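Local atomic coordinates of lipase-esterase related protein (Clostridium acetobutylicum, PDB entry 3E0X), a protein that is of unknown function but has the alpha/beta hydrolase fold and is probably a hydrolase, perhaps of the lipase or esterase kind. Residues H23-F32 with L46-E54. Residues are numbered along the deposited sequence; the frame is centred on the assembly and turned at random.
Sequences HGSGCNLKIF and LLDLKGHGE. With OXE (ortho-xylene), chain C.
The imidazole of His23 is the filling between CD1 of Leu49 on one face, 4.0 Å from the ring centroid in a CH-pi contact, and CA of Asn28 on the opposite face, 3.4 Å above the plane. Histidine suits this slot, being flat with an N-H at its rim: ND1 gives a weak hydrogen bond to Leu47 O (3.3 Å). NE2 lies over a face of His52, the ring planes at 52°. The edge of His52 points at the other loop, CD2 lying 3.1 Å from Cys27 O. Its ND1 is hydrogen-bonded to Lys50 O (2.9 Å) and its NE2 to the carboxylate of Asp171, fixing the ring's rotation.

A carboxylate suits position 48 because it serves two backbones. Asp48 OD1 takes Leu29 N at 2.8 Å, nearly straight at 167°; OD2 takes Glu54 N from above the carboxylate plane. With CG tucked between its backbone N and carbonyl carbon (chi1 62°), Leu29 carries CG and CD2 across the carboxylate. CD2 of Leu46 sits 3.4 Å from CB of Phe32, and its CB meets CB of Leu29, an apolar patch. Gly53, beside Asn28, has backbone angles open chiefly to glycine.

Ser25 and Cys27 border the ortho-xylene, and Ser25 N bonds Ser92 OG at the probable nucleophile elbow, consistent with an oxyanion-hole loop. The contact joins this loop after strand 18-22 to neighbouring parallel strand 43-47 and the loop that follows, with Leu49 packed on helices 63-76 and 93-102 and His52 on helix 165-177.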
ATOM      1  N   HIS A  23       1.527   4.069  -0.514  1.00  8.88           N
ATOM      2  CA  HIS A  23       0.761   4.093   0.730  1.00  8.99           C
ATOM      3  C   HIS A  23      -0.715   3.759   0.481  1.00  9.84           C
ATOM      4  O   HIS A  23      -1.128   3.466  -0.646  1.00 10.64           O
ATOM      5  CB  HIS A  23       0.898   5.474   1.374  1.00  9.32           C
ATOM      6  CG  HIS A  23       0.201   6.538   0.604  1.00  8.49           C
ATOM      7  ND1 HIS A  23       0.838   7.432  -0.240  1.00 11.42           N
ATOM      8  CD2 HIS A  23      -1.116   6.831   0.532  1.00  7.30           C
ATOM      9  CE1 HIS A  23      -0.064   8.248  -0.768  1.00  7.00           C
ATOM     10  NE2 HIS A  23      -1.258   7.881  -0.337  1.00 11.34           N
ATOM     11  N   GLY A  24      -1.503   3.857   1.543  1.00 10.96           N
ATOM     12  CA  GLY A  24      -2.891   3.406   1.498  1.00 12.02           C
ATOM     13  C   GLY A  24      -3.916   4.502   1.724  1.00 11.23           C
ATOM     14  O   GLY A  24      -3.650   5.703   1.534  1.00 11.17           O
ATOM     15  N   SER A  25      -5.111   4.060   2.101  1.00 10.63           N
ATOM     16  CA  SER A  25      -6.268   4.924   2.209  1.00 10.42           C
ATOM     17  C   SER A  25      -6.058   5.999   3.247  1.00 10.17           C
ATOM     18  O   SER A  25      -5.667   5.705   4.393  1.00 10.92           O
ATOM     19  CB  SER A  25      -7.459   4.091   2.651  1.00 11.31           C
ATOM     20  OG  SER A  25      -7.652   3.051   1.724  1.00 12.94           O
ATOM     21  N   GLY A  26      -6.286   7.249   2.849  1.00  9.78           N
ATOM     22  CA  GLY A  26      -6.337   8.334   3.831  1.00 10.12           C
ATOM     23  C   GLY A  26      -4.990   8.666   4.451  1.00 10.48           C
ATOM     24  O   GLY A  26      -4.920   9.401   5.456  1.00 11.79           O
ATOM     25  N   CYS A  27      -3.907   8.117   3.906  1.00 10.83           N
ATOM     26  CA  CYS A  27      -2.590   8.470   4.428  1.00 11.72           C
ATOM     27  C   CYS A  27      -1.678   8.960   3.320  1.00 11.07           C
ATOM     28  O   CYS A  27      -2.163   9.440   2.329  1.00 11.08           O
ATOM     29  CB  CYS A  27      -1.992   7.389   5.317  1.00 14.19           C
ATOM     30  SG  CYS A  27      -1.850   5.792   4.577  1.00 18.67           S
ATOM     31  N   ASN A  28      -0.379   8.921   3.555  1.00 10.95           N
ATOM     32  CA  ASN A  28       0.600   9.456   2.624  0.50 11.08           C
ATOM     33  C   ASN A  28       1.917   8.722   2.854  1.00 10.42           C
ATOM     34  O   ASN A  28       1.964   7.763   3.618  1.00 10.17           O
ATOM     35  CB  ASN A  28       0.745  10.956   2.862  0.50 11.97           C
ATOM     36  CG  ASN A  28       0.860  11.284   4.327  0.50 13.59           C
ATOM     37  OD1 ASN A  28       1.801  10.852   5.000  0.50 14.03           O
ATOM     38  ND2 ASN A  28      -0.112  12.036   4.841  0.50 15.66           N
ATOM     39  N   LEU A  29       2.995   9.148   2.190  1.00 10.34           N
ATOM     40  CA  LEU A  29       4.240   8.375   2.281  1.00 10.07           C
ATOM     41  C   LEU A  29       4.811   8.335   3.706  1.00 10.06           C
ATOM     42  O   LEU A  29       5.646   7.485   4.010  1.00 11.36           O
ATOM     43  CB  LEU A  29       5.304   8.934   1.302  1.00 10.00           C
ATOM     44  CG  LEU A  29       5.770  10.370   1.532  1.00 10.58           C
ATOM     45  CD1 LEU A  29       6.872  10.470   2.591  1.00 12.94           C
ATOM     46  CD2 LEU A  29       6.288  10.992   0.224  1.00 10.91           C
ATOM     47  N   LYS A  30       4.366   9.256   4.569  1.00 10.27           N
ATOM     48  CA  LYS A  30       4.836   9.326   5.955  0.50 11.45           C
ATOM     49  C   LYS A  30       4.560   8.043   6.745  1.00 10.73           C
ATOM     50  O   LYS A  30       5.220   7.758   7.755  1.00 11.76           O
ATOM     51  CB  LYS A  30       4.200  10.529   6.673  0.50 11.63           C
ATOM     52  CG  LYS A  30       4.562  11.902   6.064  0.50 12.77           C
ATOM     53  CD  LYS A  30       3.775  13.079   6.698  0.50 13.60           C
ATOM     54  CE  LYS A  30       2.246  12.934   6.562  0.50 16.02           C
ATOM     55  NZ  LYS A  30       1.392  13.924   7.329  0.50 15.23           N
ATOM     56  N   ILE A  31       3.575   7.261   6.289  1.00 10.97           N
ATOM     57  CA  ILE A  31       3.165   6.060   7.005  1.00 11.04           C
ATOM     58  C   ILE A  31       4.262   4.995   7.002  1.00 11.01           C
ATOM     59  O   ILE A  31       4.254   4.082   7.842  1.00 11.55           O
ATOM     60  CB  ILE A  31       1.828   5.487   6.425  1.00 10.95           C
ATOM     61  CG1 ILE A  31       1.120   4.581   7.460  1.00 10.92           C
ATOM     62  CG2 ILE A  31       2.056   4.750   5.062  1.00 10.87           C
ATOM     63  CD1 ILE A  31       0.644   5.294   8.713  1.00 14.06           C
ATOM     64  N   PHE A  32       5.198   5.121   6.048  1.00 10.41           N
ATOM     65  CA  PHE A  32       6.328   4.184   5.920  1.00 10.67           C
ATOM     66  C   PHE A  32       7.551   4.566   6.757  1.00 10.97           C
ATOM     67  O   PHE A  32       8.598   3.965   6.609  1.00 11.90           O
ATOM     68  CB  PHE A  32       6.705   4.063   4.439  1.00 10.23           C
ATOM     69  CG  PHE A  32       5.691   3.321   3.604  1.00  9.45           C
ATOM     70  CD1 PHE A  32       5.480   1.962   3.810  1.00  9.35           C
ATOM     71  CD2 PHE A  32       4.972   3.979   2.609  1.00 11.31           C
ATOM     72  CE1 PHE A  32       4.561   1.252   3.011  1.00  9.03           C
ATOM     73  CE2 PHE A  32       4.078   3.280   1.802  1.00  9.35           C
ATOM     74  CZ  PHE A  32       3.857   1.910   2.027  1.00  9.94           C
ATOM     75  N   LEU A  46       9.576   6.731  -2.048  1.00 10.47           N
ATOM     76  CA  LEU A  46       8.269   6.705  -1.376  1.00 11.92           C
ATOM     77  C   LEU A  46       7.398   7.748  -2.030  1.00 12.22           C
ATOM     78  O   LEU A  46       7.736   8.913  -2.021  1.00 12.10           O
ATOM     79  CB  LEU A  46       8.416   6.943   0.140  1.00 13.20           C
ATOM     80  CG  LEU A  46       9.347   5.852   0.710  1.00 15.62           C
ATOM     81  CD1 LEU A  46      10.748   6.394   0.894  1.00 17.66           C
ATOM     82  CD2 LEU A  46       8.810   5.196   1.982  1.00 15.50           C
ATOM     83  N   LEU A  47       6.285   7.319  -2.630  1.00 12.26           N
ATOM     84  CA  LEU A  47       5.393   8.140  -3.440  0.50 11.94           C
ATOM     85  C   LEU A  47       4.252   8.748  -2.618  1.00 11.51           C
ATOM     86  O   LEU A  47       3.704   8.040  -1.769  1.00 11.91           O
ATOM     87  CB  LEU A  47       4.764   7.195  -4.476  0.50 12.19           C
ATOM     88  CG  LEU A  47       4.370   7.668  -5.864  0.50 13.15           C
ATOM     89  CD1 LEU A  47       5.489   8.505  -6.467  0.50 12.63           C
ATOM     90  CD2 LEU A  47       4.021   6.474  -6.768  0.50 12.40           C
ATOM     91  N   ASP A  48       3.857   9.985  -2.887  1.00 10.46           N
ATOM     92  CA  ASP A  48       2.545  10.464  -2.431  1.00 11.11           C
ATOM     93  C   ASP A  48       1.568  10.323  -3.596  1.00 10.94           C
ATOM     94  O   ASP A  48       1.784  10.874  -4.700  1.00 11.24           O
ATOM     95  CB  ASP A  48       2.605  11.938  -1.989  1.00 10.68           C
ATOM     96  CG  ASP A  48       3.065  12.126  -0.541  1.00 12.33           C
ATOM     97  OD1 ASP A  48       2.847  11.232   0.310  1.00 12.77           O
ATOM     98  OD2 ASP A  48       3.607  13.218  -0.244  1.00 14.58           O
ATOM     99  N   LEU A  49       0.489   9.582  -3.378  1.00 10.55           N
ATOM    100  CA  LEU A  49      -0.536   9.475  -4.419  1.00 10.72           C
ATOM    101  C   LEU A  49      -1.215  10.827  -4.619  1.00 10.60           C
ATOM    102  O   LEU A  49      -1.247  11.652  -3.720  1.00 11.22           O
ATOM    103  CB  LEU A  49      -1.591   8.411  -4.051  1.00 10.36           C
ATOM    104  CG  LEU A  49      -1.084   6.968  -3.923  1.00 10.29           C
ATOM    105  CD1 LEU A  49      -2.164   6.065  -3.308  1.00 12.00           C
ATOM    106  CD2 LEU A  49      -0.631   6.492  -5.314  1.00 12.90           C
ATOM    107  N   LYS A  50      -1.780  11.041  -5.795  1.00 11.29           N
ATOM    108  CA  LYS A  50      -2.407  12.321  -6.119  1.00 11.59           C
ATOM    109  C   LYS A  50      -3.427  12.683  -5.054  1.00 12.15           C
ATOM    110  O   LYS A  50      -4.246  11.856  -4.626  1.00 11.97           O
ATOM    111  CB  LYS A  50      -3.043  12.223  -7.512  1.00 11.06           C
ATOM    112  CG  LYS A  50      -3.672  13.511  -8.088  1.00 12.65           C
ATOM    113  CD  LYS A  50      -4.019  13.275  -9.608  1.00 14.65           C
ATOM    114  CE  LYS A  50      -4.911  14.316 -10.186  1.00 20.03           C
ATOM    115  NZ  LYS A  50      -6.329  13.955 -10.107  1.00 23.00           N
ATOM    116  N   GLY A  51      -3.353  13.934  -4.614  1.00 11.97           N
ATOM    117  CA  GLY A  51      -4.246  14.437  -3.584  1.00 11.34           C
ATOM    118  C   GLY A  51      -3.873  14.106  -2.145  1.00 12.99           C
ATOM    119  O   GLY A  51      -4.598  14.480  -1.220  1.00 14.17           O
ATOM    120  N   HIS A  52      -2.783  13.364  -1.963  1.00 10.98           N
ATOM    121  CA  HIS A  52      -2.309  12.984  -0.640  1.00 10.89           C
ATOM    122  C   HIS A  52      -0.947  13.618  -0.398  1.00 11.13           C
ATOM    123  O   HIS A  52      -0.195  13.835  -1.364  1.00 12.41           O
ATOM    124  CB  HIS A  52      -2.137  11.470  -0.553  1.00  9.69           C
ATOM    125  CG  HIS A  52      -3.405  10.689  -0.785  1.00  8.95           C
ATOM    126  ND1 HIS A  52      -4.014  10.591  -2.021  1.00 11.54           N
ATOM    127  CD2 HIS A  52      -4.149   9.922   0.054  1.00  9.14           C
ATOM    128  CE1 HIS A  52      -5.088   9.820  -1.931  1.00  9.63           C
ATOM    129  NE2 HIS A  52      -5.194   9.397  -0.681  1.00  9.64           N
ATOM    130  N   GLY A  53      -0.612  13.892   0.870  1.00 11.53           N
ATOM    131  CA  GLY A  53       0.696  14.474   1.191  1.00 12.16           C
ATOM    132  C   GLY A  53       0.956  15.697   0.328  1.00 12.81           C
ATOM    133  O   GLY A  53       0.117  16.582   0.234  1.00 14.38           O
ATOM    134  N   GLU A  54       2.102  15.719  -0.353  1.00 13.12           N
ATOM    135  CA  GLU A  54       2.494  16.889  -1.121  0.50 13.32           C
ATOM    136  C   GLU A  54       2.182  16.777  -2.596  1.00 13.10           C
ATOM    137  O   GLU A  54       2.581  17.648  -3.402  1.00 14.92           O
ATOM    138  CB  GLU A  54       3.974  17.208  -0.908  0.50 13.52           C
ATOM    139  CG  GLU A  54       4.257  17.710   0.484  0.50 15.52           C
ATOM    140  CD  GLU A  54       5.680  18.156   0.671  0.50 17.42           C
ATOM    141  OE1 GLU A  54       6.312  17.701   1.647  0.50 20.65           O
ATOM    142  OE2 GLU A  54       6.169  18.956  -0.160  0.50 19.65           O
TER
HETATM  143  C1  OXE C 243      -6.112   2.492   6.471  1.00 27.92           C
HETATM  144  C2  OXE C 243      -4.846   3.255   6.415  1.00 27.57           C
HETATM  145  C3  OXE C 243      -4.451   4.034   7.500  1.00 28.21           C
HETATM  146  C4  OXE C 243      -5.265   4.060   8.637  1.00 28.15           C
HETATM  147  C5  OXE C 243      -6.470   3.349   8.699  1.00 26.84           C
HETATM  148  C6  OXE C 243      -6.897   2.550   7.625  1.00 27.06           C
HETATM  149  C1' OXE C 243      -6.503   1.636   5.292  1.00 22.20           C
HETATM  150  C2' OXE C 243      -4.006   3.198   5.175  1.00 27.82           C